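PDB 3AHP: CutA1, which probably takes part in tolerance of divalent metal ions, forming a stable trimer whose beta sheets run on from subunit to subunit. Local coordinates for residues D17-I22 against V35-A40; A29-C34 against T65-A70; S43-D48 against C52-V57; Q73-M78 against P84-T89. All coordinates share one frame; numbering follows the deposited sequence.

Interaction 1 (D17-I22 against V35-A40)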
loop_
_atom_site.group_PDB
_atom_site.type_symbol
_atom_site.label_atom_id
_atom_site.label_comp_id
_atom_site.label_asym_id
_atom_site.label_seq_id
_atom_site.Cartn_x
_atom_site.Cartn_y
_atom_site.Cartn_z
ATOM N N ASP B 17 -11.054 -11.439 -12.757
ATOM C CA ASP B 17 -10.801 -11.783 -14.153
ATOM C C ASP B 17 -10.250 -10.593 -14.938
ATOM O O ASP B 17 -9.318 -10.717 -15.739
ATOM C CB ASP B 17 -12.073 -12.305 -14.818
ATOM C CG ASP B 17 -12.520 -13.625 -14.241
ATOM O OD1 ASP B 17 -11.652 -14.483 -13.970
ATOM O OD2 ASP B 17 -13.730 -13.781 -13.991
ATOM N N ILE B 18 -10.861 -9.439 -14.720
ATOM C CA ILE B 18 -10.376 -8.232 -15.322
ATOM C C ILE B 18 -8.957 -7.905 -14.824
ATOM O O ILE B 18 -8.081 -7.547 -15.609
ATOM C CB ILE B 18 -11.371 -7.079 -15.087
ATOM C CG1 ILE B 18 -12.742 -7.458 -15.667
ATOM C CG2 ILE B 18 -10.829 -5.757 -15.653
ATOM C CD1 ILE B 18 -13.916 -6.570 -15.208
ATOM N N ALA B 19 -8.731 -8.034 -13.522
ATOM C CA ALA B 19 -7.420 -7.728 -12.945
ATOM C C ALA B 19 -6.359 -8.602 -13.596
ATOM O O ALA B 19 -5.302 -8.118 -14.025
ATOM C CB ALA B 19 -7.434 -7.934 -11.446
ATOM N N CYS B 20 -6.695 -9.876 -13.745
ATOM C CA CYS B 20 -5.828 -10.827 -14.383
ATOM C C CYS B 20 -5.525 -10.484 -15.834
ATOM O O CYS B 20 -4.395 -10.609 -16.289
ATOM C CB CYS B 20 -6.416 -12.220 -14.293
ATOM S SG CYS B 20 -5.216 -13.466 -14.789
ATOM N N ARG B 21 -6.553 -10.099 -16.570
ATOM C CA ARG B 21 -6.413 -9.718 -17.953
ATOM C C ARG B 21 -5.478 -8.503 -18.095
ATOM O O ARG B 21 -4.554 -8.518 -18.902
ATOM C CB ARG B 21 -7.802 -9.449 -18.535
ATOM C CG ARG B 21 -7.900 -9.501 -20.058
ATOM C CD ARG B 21 -9.338 -9.820 -20.533
ATOM N NE ARG B 21 -10.228 -8.651 -20.506
ATOM C CZ ARG B 21 -11.392 -8.600 -19.853
ATOM N NH1 ARG B 21 -11.825 -9.658 -19.159
ATOM N NH2 ARG B 21 -12.117 -7.485 -19.882
ATOM N N ILE B 22 -5.718 -7.461 -17.307
ATOM C CA ILE B 22 -4.866 -6.288 -17.300
ATOM C C ILE B 22 -3.465 -6.600 -16.780
ATOM O O ILE B 22 -2.482 -6.229 -17.415
ATOM C CB ILE B 22 -5.510 -5.109 -16.518
ATOM C CG1 ILE B 22 -6.861 -4.737 -17.148
ATOM C CG2 ILE B 22 -4.577 -3.892 -16.491
ATOM C CD1 ILE B 22 -7.768 -3.862 -16.290
ATOM N N VAL B 35 3.169 -7.506 -11.081
ATOM C CA VAL B 35 1.858 -7.019 -10.708
ATOM C C VAL B 35 1.201 -7.928 -9.678
ATOM O O VAL B 35 1.145 -9.147 -9.840
ATOM C CB VAL B 35 0.923 -6.857 -11.941
ATOM C CG1 VAL B 35 -0.487 -6.514 -11.495
ATOM C CG2 VAL B 35 1.451 -5.796 -12.878
ATOM N N GLN B 36 0.627 -7.311 -8.657
ATOM C CA GLN B 36 0.061 -8.039 -7.527
ATOM C C GLN B 36 -1.438 -7.809 -7.499
ATOM O O GLN B 36 -1.902 -6.675 -7.543
ATOM C CB GLN B 36 0.708 -7.538 -6.232
ATOM C CG GLN B 36 0.330 -8.280 -4.956
ATOM C CD GLN B 36 0.902 -7.604 -3.703
ATOM O OE1 GLN B 36 2.116 -7.571 -3.501
ATOM N NE2 GLN B 36 0.026 -7.004 -2.900
ATOM N N ILE B 37 -2.189 -8.897 -7.515
ATOM C CA ILE B 37 -3.625 -8.837 -7.380
ATOM C C ILE B 37 -4.007 -9.398 -6.032
ATOM O O ILE B 37 -3.825 -10.587 -5.779
ATOM C CB ILE B 37 -4.321 -9.702 -8.444
ATOM C CG1 ILE B 37 -3.867 -9.320 -9.859
ATOM C CG2 ILE B 37 -5.843 -9.659 -8.261
ATOM C CD1 ILE B 37 -4.322 -10.327 -10.943
ATOM N N GLY B 38 -4.550 -8.550 -5.169
ATOM C CA GLY B 38 -5.045 -8.999 -3.872
ATOM C C GLY B 38 -6.434 -9.608 -3.937
ATOM O O GLY B 38 -7.141 -9.496 -4.943
ATOM N N GLN B 39 -6.857 -10.183 -2.822
ATOM C CA GLN B 39 -8.219 -10.649 -2.648
ATOM C C GLN B 39 -9.182 -9.511 -2.412
ATOM O O GLN B 39 -8.763 -8.412 -2.092
ATOM C CB GLN B 39 -8.266 -11.613 -1.484
ATOM C CG GLN B 39 -7.751 -12.986 -1.872
ATOM C CD GLN B 39 -7.699 -13.869 -0.691
ATOM O OE1 GLN B 39 -6.618 -14.117 -0.136
ATOM N NE2 GLN B 39 -8.871 -14.197 -0.168
ATOM N N ALA B 40 -10.452 -9.710 -2.647
ATOM C CA ALA B 40 -11.370 -8.615 -2.723
ATOM C C ALA B 40 -11.228 -7.598 -1.626
ATOM O O ALA B 40 -10.872 -7.921 -0.534
ATOM C CB ALA B 40 -12.721 -9.100 -2.782
#

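Interaction 2 (A29-C34 against T65-A70)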
loop_
_atom_site.group_PDB
_atom_site.type_symbol
_atom_site.label_atom_id
_atom_site.label_comp_id
_atom_site.label_asym_id
_atom_site.label_seq_id
_atom_site.Cartn_x
_atom_site.Cartn_y
_atom_site.Cartn_z
ATOM N N ALA B 29 3.587 -7.104 -22.069
ATOM C CA ALA B 29 4.104 -5.940 -22.793
ATOM C C ALA B 29 5.422 -5.500 -22.199
ATOM O O ALA B 29 6.040 -4.547 -22.671
ATOM C CB ALA B 29 3.095 -4.785 -22.762
ATOM N N LYS B 30 5.806 -6.160 -21.109
ATOM C CA LYS B 30 6.974 -5.772 -20.323
ATOM C C LYS B 30 6.922 -4.297 -19.905
ATOM O O LYS B 30 7.944 -3.604 -19.905
ATOM C CB LYS B 30 8.260 -6.047 -21.102
ATOM C CG LYS B 30 8.509 -7.521 -21.456
ATOM C CD LYS B 30 9.797 -7.648 -22.291
ATOM C CE LYS B 30 9.785 -8.876 -23.196
ATOM N NZ LYS B 30 10.409 -10.066 -22.552
ATOM N N LEU B 31 5.739 -3.820 -19.523
ATOM C CA LEU B 31 5.623 -2.482 -18.972
ATOM C C LEU B 31 5.787 -2.475 -17.454
ATOM O O LEU B 31 6.361 -1.559 -16.870
ATOM C CB LEU B 31 4.314 -1.849 -19.413
ATOM C CG LEU B 31 4.394 -1.512 -20.903
ATOM C CD1 LEU B 31 3.032 -1.286 -21.532
ATOM C CD2 LEU B 31 5.330 -0.317 -21.153
ATOM N N ALA B 32 5.376 -3.564 -16.835
ATOM C CA ALA B 32 5.547 -3.735 -15.421
ATOM C C ALA B 32 6.287 -5.041 -15.250
ATOM O O ALA B 32 5.915 -6.046 -15.862
ATOM C CB ALA B 32 4.185 -3.801 -14.726
ATOM N N ALA B 33 7.316 -5.025 -14.401
ATOM C CA ALA B 33 8.074 -6.233 -14.098
ATOM C C ALA B 33 7.178 -7.184 -13.351
ATOM O O ALA B 33 7.196 -8.392 -13.613
ATOM C CB ALA B 33 9.313 -5.912 -13.274
ATOM N N CYS B 34 6.363 -6.622 -12.456
ATOM C CA CYS B 34 5.514 -7.415 -11.580
ATOM C C CYS B 34 4.231 -6.705 -11.177
ATOM O O CYS B 34 4.227 -5.494 -10.884
ATOM C CB CYS B 34 6.256 -7.830 -10.317
ATOM S SG CYS B 34 5.172 -8.632 -9.117
ATOM N N THR B 65 9.307 4.712 -13.678
ATOM C CA THR B 65 8.552 5.926 -13.897
ATOM C C THR B 65 8.496 6.198 -15.382
ATOM O O THR B 65 7.599 6.849 -15.902
ATOM C CB THR B 65 9.260 7.064 -13.196
ATOM O OG1 THR B 65 9.238 6.805 -11.791
ATOM C CG2 THR B 65 8.617 8.410 -13.518
ATOM N N THR B 66 9.501 5.705 -16.068
ATOM C CA THR B 66 9.671 6.017 -17.470
ATOM C C THR B 66 8.579 5.348 -18.333
ATOM O O THR B 66 8.038 5.954 -19.244
ATOM C CB THR B 66 11.119 5.666 -17.899
ATOM O OG1 THR B 66 11.592 6.658 -18.793
ATOM C CG2 THR B 66 11.253 4.276 -18.514
ATOM N N ASP B 67 8.169 4.145 -17.944
ATOM C CA ASP B 67 7.090 3.450 -18.616
ATOM C C ASP B 67 5.726 4.006 -18.244
ATOM O O ASP B 67 4.722 3.562 -18.788
ATOM C CB ASP B 67 7.097 1.958 -18.277
ATOM C CG ASP B 67 8.434 1.306 -18.496
ATOM O OD1 ASP B 67 8.997 1.417 -19.604
ATOM O OD2 ASP B 67 8.874 0.588 -17.578
ATOM N N TYR B 68 5.672 4.914 -17.276
ATOM C CA TYR B 68 4.394 5.265 -16.663
ATOM C C TYR B 68 3.313 5.608 -17.691
ATOM O O TYR B 68 2.217 5.035 -17.645
ATOM C CB TYR B 68 4.513 6.371 -15.599
ATOM C CG TYR B 68 3.165 6.843 -15.108
ATOM C CD1 TYR B 68 2.505 6.173 -14.076
ATOM C CD2 TYR B 68 2.473 7.856 -15.785
ATOM C CE1 TYR B 68 1.216 6.544 -13.692
ATOM C CE2 TYR B 68 1.180 8.230 -15.415
ATOM C CZ TYR B 68 0.560 7.574 -14.367
ATOM O OH TYR B 68 -0.710 7.939 -13.999
ATOM N N PRO B 69 3.621 6.506 -18.647
ATOM C CA PRO B 69 2.568 6.962 -19.564
ATOM C C PRO B 69 1.892 5.831 -20.354
ATOM O O PRO B 69 0.690 5.897 -20.614
ATOM C CB PRO B 69 3.312 7.929 -20.491
ATOM C CG PRO B 69 4.416 8.453 -19.640
ATOM C CD PRO B 69 4.873 7.257 -18.851
ATOM N N ALA B 70 2.642 4.780 -20.669
ATOM C CA ALA B 70 2.096 3.637 -21.377
ATOM C C ALA B 70 1.263 2.726 -20.461
ATOM O O ALA B 70 0.263 2.147 -20.893
ATOM C CB ALA B 70 3.212 2.847 -22.062
#

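Interaction 3 (S43-D48 against C52-V57)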
loop_
_atom_site.group_PDB
_atom_site.type_symbol
_atom_site.label_atom_id
_atom_site.label_comp_id
_atom_site.label_asym_id
_atom_site.label_seq_id
_atom_site.Cartn_x
_atom_site.Cartn_y
_atom_site.Cartn_z
ATOM N N SER B 43 -14.803 -1.098 -1.538
ATOM C CA SER B 43 -14.596 0.312 -1.829
ATOM C C SER B 43 -15.842 1.130 -1.485
ATOM O O SER B 43 -16.932 0.854 -1.970
ATOM C CB SER B 43 -14.231 0.522 -3.298
ATOM O OG SER B 43 -12.925 0.034 -3.561
ATOM N N ILE B 44 -15.648 2.169 -0.687
ATOM C CA ILE B 44 -16.714 3.027 -0.280
ATOM C C ILE B 44 -16.491 4.412 -0.870
ATOM O O ILE B 44 -15.421 5.000 -0.713
ATOM C CB ILE B 44 -16.804 3.098 1.262
ATOM C CG1 ILE B 44 -16.566 1.711 1.869
ATOM C CG2 ILE B 44 -18.158 3.657 1.711
ATOM C CD1 ILE B 44 -17.814 0.883 2.039
ATOM N N TYR B 45 -17.534 4.924 -1.525
ATOM C CA TYR B 45 -17.460 6.149 -2.317
ATOM C C TYR B 45 -18.881 6.649 -2.631
ATOM O O TYR B 45 -19.861 5.888 -2.558
ATOM C CB TYR B 45 -16.688 5.893 -3.622
ATOM C CG TYR B 45 -17.373 4.886 -4.510
ATOM C CD1 TYR B 45 -18.242 5.299 -5.526
ATOM C CD2 TYR B 45 -17.271 3.520 -4.248
ATOM C CE1 TYR B 45 -18.934 4.390 -6.272
ATOM C CE2 TYR B 45 -17.983 2.603 -4.985
ATOM C CZ TYR B 45 -18.804 3.040 -5.998
ATOM O OH TYR B 45 -19.481 2.123 -6.758
ATOM N N GLN B 46 -18.991 7.927 -2.989
ATOM C CA GLN B 46 -20.287 8.507 -3.312
ATOM C C GLN B 46 -20.512 8.519 -4.808
ATOM O O GLN B 46 -19.611 8.853 -5.580
ATOM C CB GLN B 46 -20.405 9.927 -2.754
ATOM C CG GLN B 46 -20.919 9.987 -1.326
ATOM C CD GLN B 46 -21.743 11.228 -1.052
ATOM O OE1 GLN B 46 -22.885 11.352 -1.514
ATOM N NE2 GLN B 46 -21.175 12.154 -0.293
ATOM N N TRP B 47 -21.724 8.165 -5.211
ATOM C CA TRP B 47 -22.150 8.357 -6.586
ATOM C C TRP B 47 -23.605 8.817 -6.644
ATOM O O TRP B 47 -24.494 8.169 -6.073
ATOM C CB TRP B 47 -21.958 7.065 -7.380
ATOM C CG TRP B 47 -22.641 7.073 -8.714
ATOM C CD1 TRP B 47 -23.848 6.509 -9.024
ATOM C CD2 TRP B 47 -22.158 7.677 -9.921
ATOM N NE1 TRP B 47 -24.144 6.726 -10.342
ATOM C CE2 TRP B 47 -23.122 7.435 -10.920
ATOM C CE3 TRP B 47 -21.000 8.396 -10.255
ATOM C CZ2 TRP B 47 -22.967 7.885 -12.234
ATOM C CZ3 TRP B 47 -20.859 8.866 -11.554
ATOM C CH2 TRP B 47 -21.829 8.588 -12.533
ATOM N N ASP B 48 -23.860 9.945 -7.286
ATOM C CA ASP B 48 -25.196 10.535 -7.367
ATOM C C ASP B 48 -25.663 10.819 -5.955
ATOM O O ASP B 48 -26.822 10.776 -5.641
ATOM C CB ASP B 48 -26.167 9.648 -8.181
ATOM C CG ASP B 48 -27.362 10.396 -8.719
ATOM O OD1 ASP B 48 -27.384 11.603 -8.630
ATOM O OD2 ASP B 48 -28.301 9.789 -9.216
ATOM N N CYS B 52 -22.135 4.352 -1.831
ATOM C CA CYS B 52 -22.011 3.091 -2.539
ATOM C C CYS B 52 -20.861 2.277 -1.976
ATOM O O CYS B 52 -19.950 2.825 -1.355
ATOM C CB CYS B 52 -21.823 3.330 -4.040
ATOM S SG CYS B 52 -23.155 4.311 -4.805
ATOM N N GLN B 53 -20.987 0.956 -2.073
ATOM C CA GLN B 53 -19.900 0.038 -1.778
ATOM C C GLN B 53 -19.856 -1.053 -2.828
ATOM O O GLN B 53 -20.745 -1.914 -2.880
ATOM C CB GLN B 53 -20.049 -0.583 -0.386
ATOM C CG GLN B 53 -21.473 -0.959 0.019
ATOM C CD GLN B 53 -21.991 -0.111 1.189
ATOM O OE1 GLN B 53 -22.948 0.664 1.039
ATOM N NE2 GLN B 53 -21.321 -0.212 2.342
ATOM N N SER B 54 -18.822 -1.024 -3.661
ATOM C CA SER B 54 -18.543 -2.155 -4.518
ATOM C C SER B 54 -17.374 -3.019 -4.052
ATOM O O SER B 54 -16.478 -2.545 -3.347
ATOM C CB SER B 54 -18.417 -1.748 -5.991
ATOM O OG SER B 54 -17.657 -0.574 -6.165
ATOM N N HIS B 55 -17.462 -4.316 -4.359
ATOM C CA HIS B 55 -16.391 -5.262 -4.124
ATOM C C HIS B 55 -15.457 -5.320 -5.336
ATOM O O HIS B 55 -15.898 -5.441 -6.472
ATOM C CB HIS B 55 -16.962 -6.641 -3.790
ATOM C CG HIS B 55 -17.227 -6.845 -2.327
ATOM N ND1 HIS B 55 -18.499 -6.821 -1.786
ATOM C CD2 HIS B 55 -16.381 -7.054 -1.286
ATOM C CE1 HIS B 55 -18.423 -7.030 -0.482
ATOM N NE2 HIS B 55 -17.149 -7.150 -0.151
ATOM N N GLU B 56 -14.183 -5.209 -5.098
ATOM C CA GLU B 56 -13.280 -4.846 -6.124
ATOM C C GLU B 56 -12.021 -5.565 -5.916
ATOM O O GLU B 56 -11.701 -5.989 -4.858
ATOM C CB GLU B 56 -13.021 -3.365 -6.112
ATOM C CG GLU B 56 -14.152 -2.601 -6.603
ATOM C CD GLU B 56 -13.773 -1.287 -7.022
ATOM O OE1 GLU B 56 -14.298 -0.809 -7.995
ATOM O OE2 GLU B 56 -12.957 -0.712 -6.379
ATOM N N VAL B 57 -11.277 -5.694 -6.966
ATOM C CA VAL B 57 -10.027 -6.359 -6.850
ATOM C C VAL B 57 -8.823 -5.433 -6.945
ATOM O O VAL B 57 -8.616 -4.775 -7.921
ATOM C CB VAL B 57 -9.998 -7.506 -7.813
ATOM C CG1 VAL B 57 -9.008 -7.331 -8.827
ATOM C CG2 VAL B 57 -9.807 -8.792 -7.114
#

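Interaction 4 (Q73-M78 against P84-T89)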
loop_
_atom_site.group_PDB
_atom_site.type_symbol
_atom_site.label_atom_id
_atom_site.label_comp_id
_atom_site.label_asym_id
_atom_site.label_seq_id
_atom_site.Cartn_x
_atom_site.Cartn_y
_atom_site.Cartn_z
ATOM N N GLN B 73 -2.011 4.545 -19.905
ATOM C CA GLN B 73 -2.739 4.386 -21.148
ATOM C C GLN B 73 -3.341 2.989 -21.281
ATOM O O GLN B 73 -4.541 2.844 -21.412
ATOM C CB GLN B 73 -1.844 4.725 -22.345
ATOM C CG GLN B 73 -2.614 5.066 -23.623
ATOM C CD GLN B 73 -3.741 6.061 -23.371
ATOM O OE1 GLN B 73 -4.911 5.681 -23.295
ATOM N NE2 GLN B 73 -3.385 7.321 -23.163
ATOM N N LEU B 74 -2.527 1.963 -21.112
ATOM C CA LEU B 74 -3.013 0.597 -21.167
ATOM C C LEU B 74 -4.075 0.289 -20.096
ATOM O O LEU B 74 -5.138 -0.266 -20.405
ATOM C CB LEU B 74 -1.846 -0.401 -21.100
ATOM C CG LEU B 74 -2.175 -1.874 -21.365
ATOM C CD1 LEU B 74 -3.005 -2.000 -22.620
ATOM C CD2 LEU B 74 -0.922 -2.714 -21.518
ATOM N N VAL B 75 -3.784 0.609 -18.838
ATOM C CA VAL B 75 -4.687 0.223 -17.772
ATOM C C VAL B 75 -6.016 0.959 -17.922
ATOM O O VAL B 75 -7.083 0.324 -17.943
ATOM C CB VAL B 75 -4.095 0.429 -16.353
ATOM C CG1 VAL B 75 -5.164 0.185 -15.292
ATOM C CG2 VAL B 75 -2.915 -0.512 -16.125
ATOM N N ILE B 76 -5.945 2.274 -18.120
ATOM C CA ILE B 76 -7.148 3.092 -18.199
ATOM C C ILE B 76 -8.064 2.607 -19.325
ATOM O O ILE B 76 -9.262 2.453 -19.115
ATOM C CB ILE B 76 -6.819 4.606 -18.371
ATOM C CG1 ILE B 76 -6.657 5.291 -17.012
ATOM C CG2 ILE B 76 -7.913 5.313 -19.158
ATOM C CD1 ILE B 76 -5.949 4.447 -15.977
ATOM N N THR B 77 -7.502 2.338 -20.503
ATOM C CA THR B 77 -8.309 1.862 -21.621
ATOM C C THR B 77 -8.877 0.439 -21.535
ATOM O O THR B 77 -9.966 0.166 -22.039
ATOM C CB THR B 77 -7.729 2.202 -23.044
ATOM O OG1 THR B 77 -7.695 1.022 -23.845
ATOM C CG2 THR B 77 -6.365 2.825 -22.988
ATOM N N MET B 78 -8.177 -0.451 -20.842
ATOM C CA MET B 78 -8.697 -1.798 -20.595
ATOM C C MET B 78 -9.745 -1.840 -19.500
ATOM O O MET B 78 -10.551 -2.749 -19.457
ATOM C CB MET B 78 -7.565 -2.765 -20.257
ATOM C CG MET B 78 -6.574 -2.927 -21.381
ATOM S SD MET B 78 -5.418 -4.289 -21.166
ATOM C CE MET B 78 -6.517 -5.717 -21.025
ATOM N N PRO B 84 -11.102 5.055 -13.713
ATOM C CA PRO B 84 -10.666 4.056 -12.738
ATOM C C PRO B 84 -9.819 4.674 -11.628
ATOM O O PRO B 84 -9.151 5.684 -11.845
ATOM C CB PRO B 84 -9.798 3.106 -13.574
ATOM C CG PRO B 84 -9.951 3.544 -15.002
ATOM C CD PRO B 84 -10.321 4.968 -14.960
ATOM N N GLU B 85 -9.839 4.078 -10.443
ATOM C CA GLU B 85 -8.834 4.432 -9.440
ATOM C C GLU B 85 -7.452 4.063 -9.979
ATOM O O GLU B 85 -7.235 2.944 -10.459
ATOM C CB GLU B 85 -9.112 3.709 -8.127
ATOM C CG GLU B 85 -7.993 3.752 -7.134
ATOM C CD GLU B 85 -8.353 3.065 -5.832
ATOM O OE1 GLU B 85 -9.496 2.568 -5.709
ATOM O OE2 GLU B 85 -7.476 2.991 -4.944
ATOM N N PHE B 86 -6.533 5.018 -9.935
ATOM C CA PHE B 86 -5.205 4.785 -10.472
ATOM C C PHE B 86 -4.262 5.830 -9.932
ATOM O O PHE B 86 -4.273 6.969 -10.395
ATOM C CB PHE B 86 -5.238 4.849 -11.995
ATOM C CG PHE B 86 -4.016 4.310 -12.661
ATOM C CD1 PHE B 86 -3.899 2.937 -12.933
ATOM C CD2 PHE B 86 -3.013 5.179 -13.096
ATOM C CE1 PHE B 86 -2.773 2.428 -13.634
ATOM C CE2 PHE B 86 -1.901 4.700 -13.816
ATOM C CZ PHE B 86 -1.780 3.312 -14.096
ATOM N N ILE B 87 -3.490 5.461 -8.908
ATOM C CA ILE B 87 -2.554 6.389 -8.317
ATOM C C ILE B 87 -1.151 5.812 -8.170
ATOM O O ILE B 87 -0.956 4.600 -7.986
ATOM C CB ILE B 87 -3.041 6.953 -6.973
ATOM C CG1 ILE B 87 -2.793 5.956 -5.846
ATOM C CG2 ILE B 87 -4.506 7.366 -7.036
ATOM C CD1 ILE B 87 -4.057 5.368 -5.282
ATOM N N ALA B 88 -0.175 6.707 -8.260
ATOM C CA ALA B 88 1.214 6.359 -8.101
ATOM C C ALA B 88 1.752 6.948 -6.810
ATOM O O ALA B 88 1.525 8.122 -6.525
ATOM C CB ALA B 88 2.029 6.881 -9.299
ATOM N N THR B 89 2.548 6.149 -6.098
ATOM C CA THR B 89 3.410 6.634 -5.027
ATOM C C THR B 89 4.883 6.341 -5.336
ATOM O O THR B 89 5.188 5.401 -6.064
ATOM C CB THR B 89 3.023 5.993 -3.691
ATOM O OG1 THR B 89 3.471 4.635 -3.665
ATOM C CG2 THR B 89 1.501 6.015 -3.516
#

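Interaction 1 (D17-I22 against V35-A40)
I37 of strand 34-38 turns its side chain onto helix 16-28, where it meets A19 and C20. A19 and I37 are the closest backbone pair, their CA atoms 6.8 Å apart. The isoleucine straddles the methyl of the alanine: I37 CG2 and CD1 each lie 4.0 Å from A19 CB. With CG2 opposite its backbone N and CG1 beside it (chi1 -55°), I37 sets CG2 against that methyl, while the extended chi2 of 169° lets CD1 touch both it and the helix backbone. There I37 CD1 comes 3.7 Å from C20 N. Its touch on the cysteine side chain is looser, 4.4 Å from I37 CD1 to C20 CB. No hydrogen bond crosses between the segments; the contact is van der Waals packing of I37 on the alanine methyl and the helix backbone. Cutting I37 back to alanine would remove both branches that touch the helix and is likely to open a gap beneath A19 and C20. A19 also packs on V57 and C13, and I37 on A23 and on I44 of the second subunit. This is a helix lying on an antiparallel sheet, the layering of the ferredoxin-like fold found in CutA1 and its GlnB-like relatives.

Interaction 2 (A29-C34 against T65-A70)
L31 meets D67 and A70 just beyond the end of helix 16-28, where the chain leaves the helix through a Schellman motif: K30 has positive phi and the last turn is closed by two bonds. The turn brings L31 beside the start of helix 68-78, the second helix of the layer on the sheet of this ferredoxin-like fold, with L31 and D67 the nearest backbone pair at 6.1 Å between CA atoms. L31 and D67 cross obliquely, the leucine branch passing the base of the aspartate, with 4.1 Å from L31 CD2 to D67 CB. The same methyl reaches one turn further along to A70, where L31 CD2 lies 3.9 Å from A70 CB. L31 CD1 is a little farther from the alanine, 4.2 Å from A70 CB, so the leucine fork faces A70 with both ends. The first torsion of L31 sets CG beside its own backbone N (chi1 -71°), which brings the fork nearer to D67 and A70 than the start of the side chain suggests. The patch lies at the surface of the subunit, with charged groups nearby. K30 NZ is hydrogen-bonded to N49 of the second subunit, and D67 OD1 makes a weak hydrogen bond to S106 OG. The other carboxylate oxygen is turned to the loop without bonding to it: D67 OD2 stands 3.4 Å from L31 O, and both atoms are acceptors.

Interaction 3 (S43-D48 against C52-V57)
S43, I44 and Y45 pair with S54, Q53 and C52 in an antiparallel ladder. The backbone bonds belong to the outer pairs. S43 N reaches S54 O at 2.9 Å and nearly straight (171°), its return bond being weak. Y45 and C52 bond both ways, with C52 N 2.8 Å from Y45 O. I44 and Q53 form the non-hydrogen-bonded pair between them. Among polar side chains, S43 OG gives a hydrogen bond of 2.9 Å to E56 OE2, coming from above the carboxylate plane; E56 OE2 has a second, weak partner in T12 OG1. Y45 OH and S54 OG share a weak hydrogen bond of 3.3 Å. The aromatic contact lies on the same face of the sheet: chi1 of 63° folds the Y45 ring back across the neighbouring strand, setting C52 CB over one ring face, 4.0 Å from the centroid, in a CH-pi contact, with the C52 sulfur oblique to the ring. With a leucine in place of Y45 the ring and hydroxyl are lost, which is likely to leave C52 CB without its aromatic cover and S54 OG without this weak partner. On the other face I44 and Q53 lie side by side, I44 CD1 3.6 Å from Q53 CB. S43, I44 and Y45 also pair with a strand of the third subunit, so this twisted beta hairpin is an arm that carries the sheet across the trimer interface.

Interaction 4 (Q73-M78 against P84-T89)
V75 and I76 of helix 68-78 press on the ring of F86 from two directions, and this is where the contact is tight. The end of I76 comes down over one face of the ring, its CD1 4.1 Å from the F86 centroid and 20° off the ring normal, a CH-pi contact displaced toward the rim at CG. V75 meets the same ring obliquely further out, its CB 3.6 Å from F86 CE1, with V75 CG1 3.7 Å from that ring carbon. F86 reaches both because its CG lies opposite the backbone N (chi1 -166°), which sends the ring from the strand toward the helix. In the fold, this is a helix packed on the antiparallel sheet of a ferredoxin-like subunit: F86 also touches I9 and T11 of the neighbouring strand 6-13, and V75 packs on I22 and L26 of helix 16-28. Toward P84 the packing is slacker, I76 CG1 standing 4.2 Å from P84 CD, and I76 itself is only partly covered, with F95 of the third subunit also against it. No hydrogen bond joins the two segments here. On the far side of the helix Q73 and T77 are exposed, their side chains setting out away from 84-89. E85, whose side chain starts out away from the helix, is buried instead and makes a salt bridge through OE2 to K62 NZ of the third subunit.

In the fold
Interactions 1 and 4 are buried and apolar, each setting a helix against the sheet, and they meet where I22 packs on M78. Interaction 2, at the surface, shares helix 68-78 with interaction 4: L31 touches L74, and the Y68 hydroxyl touches F86. A carboxylate borders its small leucine patch. Interaction 3 differs most, a ladder of backbone bonds with polar and aromatic side chains in a hairpin, its centre about 18 Å from the centre of the chain. It joins interaction 1 through V57, which packs on I37, while its nearest atoms stay about 13 Å from interaction 2. Neighbouring subunits touch all four.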